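Local coordinates for protein syncytin-1 (Homo sapiens, PDB 5HA6) that probably drives cell-cell membrane fusion as the trimeric fusion subunit of an endogenous retroviral envelope protein, at residues V96-K99 and V100-R104. The protein carries 1 engineered substitution. Sequence-based numbering, arbitrary orientation.
Sequences VTEK and VKEIR
Val-100 N donates a hydrogen bond to Val-96 O at 2.9 Å with an N-H...O angle of 173°, one of four successive i to i+4 hydrogen bonds between the segments, the last from Ile-103 N to Lys-99 O. This regular alpha-helical stretch belongs to helix 93-115, the outer helix that packs against the long helix 25-71 in the six-helix bundle of a class I fusion protein. On its inward side Val-96 CG1 lies 4.3 Å from Val-100 CG2; Val-96 rests on Gln-51, and Val-100 on Leu-47 and Val-48. Thr-97 and Lys-101 run side by side: CG2 of the threonine, anti to its own N, meets Lys-101 CE at 3.7 Å, while Thr-97 OG1 is hydrogen-bonded to Ser-93 O. Glu-98 bends at chi2 (58°) and crosses Glu-102 nearly at right angles. Their carboxylate planes are 64° apart, and Glu-98 OE2 and Glu-102 OE2 approach to 2.6 Å, a separation at which one acid probably holds a proton. Lys-99 NZ and Glu-102 OE1 form salt bridges to Asp-45 and Arg-42, respectively, of the second subunit. One water bridges the pair, accepting from Lys-99 NZ at 2.6 Å and donating to Glu-102 OE1 at 2.8 Å.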
# COMPACT_ATOMS: atom_id res chain seq x y z
N VAL A 96 8.82 -0.65 5.08
CA VAL A 96 8.17 0.49 4.45
C VAL A 96 8.51 1.75 5.21
O VAL A 96 8.83 2.81 4.62
CB VAL A 96 6.64 0.28 4.38
CG1 VAL A 96 5.92 1.51 3.88
CG2 VAL A 96 6.30 -0.92 3.44
N THR A 97 8.44 1.66 6.52
CA THR A 97 8.82 2.77 7.38
C THR A 97 10.25 3.26 7.04
O THR A 97 10.50 4.50 6.92
CB THR A 97 8.72 2.35 8.86
OG1 THR A 97 7.33 2.09 9.15
CG2 THR A 97 9.25 3.45 9.82
N GLU A 98 11.17 2.31 6.88
CA GLU A 98 12.55 2.68 6.52
C GLU A 98 12.63 3.40 5.19
O GLU A 98 13.25 4.47 5.10
CB GLU A 98 13.48 1.46 6.46
CG GLU A 98 14.91 1.85 5.97
CD GLU A 98 15.62 2.90 6.83
OE1 GLU A 98 15.25 3.09 8.04
OE2 GLU A 98 16.61 3.54 6.32
N LYS A 99 12.00 2.82 4.15
CA LYS A 99 12.02 3.46 2.83
C LYS A 99 11.42 4.88 2.83
O LYS A 99 11.97 5.79 2.17
CB LYS A 99 11.26 2.62 1.78
CG LYS A 99 11.76 1.21 1.59
CD LYS A 99 13.17 1.14 1.04
CE LYS A 99 13.66 -0.29 1.01
NZ LYS A 99 14.97 -0.38 0.34
N VAL A 100 10.30 5.05 3.53
CA VAL A 100 9.69 6.38 3.69
C VAL A 100 10.64 7.39 4.33
O VAL A 100 10.77 8.53 3.85
CB VAL A 100 8.41 6.29 4.54
CG1 VAL A 100 7.93 7.68 4.99
CG2 VAL A 100 7.31 5.57 3.72
N LYS A 101 11.31 6.97 5.40
CA LYS A 101 12.19 7.89 6.10
C LYS A 101 13.37 8.24 5.20
O LYS A 101 13.82 9.40 5.19
CB LYS A 101 12.64 7.30 7.46
CG LYS A 101 11.51 7.37 8.55
CD LYS A 101 11.89 6.71 9.85
CE LYS A 101 10.73 6.70 10.86
NZ LYS A 101 11.19 6.34 12.21
N GLU A 102 13.84 7.27 4.41
CA GLU A 102 14.90 7.54 3.41
C GLU A 102 14.45 8.53 2.32
O GLU A 102 15.19 9.44 1.94
CB GLU A 102 15.33 6.22 2.75
CG GLU A 102 16.18 5.34 3.66
CD GLU A 102 16.46 3.99 3.00
OE1 GLU A 102 16.39 3.91 1.74
OE2 GLU A 102 16.71 3.00 3.73
N ILE A 103 13.25 8.34 1.81
CA ILE A 103 12.66 9.34 0.91
C ILE A 103 12.56 10.75 1.52
O ILE A 103 12.91 11.76 0.88
CB ILE A 103 11.27 8.86 0.46
CG1 ILE A 103 11.44 7.60 -0.42
CG2 ILE A 103 10.54 9.97 -0.24
CD1 ILE A 103 10.14 6.90 -0.76
N ARG A 104 12.07 10.84 2.74
CA ARG A 104 12.01 12.11 3.44
C ARG A 104 13.43 12.71 3.67
O ARG A 104 13.62 13.96 3.57
CB ARG A 104 11.22 11.92 4.74
CG ARG A 104 9.70 11.72 4.44
CD ARG A 104 8.88 11.52 5.69
NE ARG A 104 7.45 11.54 5.35
CZ ARG A 104 6.50 11.00 6.09
NH1 ARG A 104 6.78 10.41 7.26
NH2 ARG A 104 5.25 11.08 5.69
O HOH W 1 16.73 1.54 0.35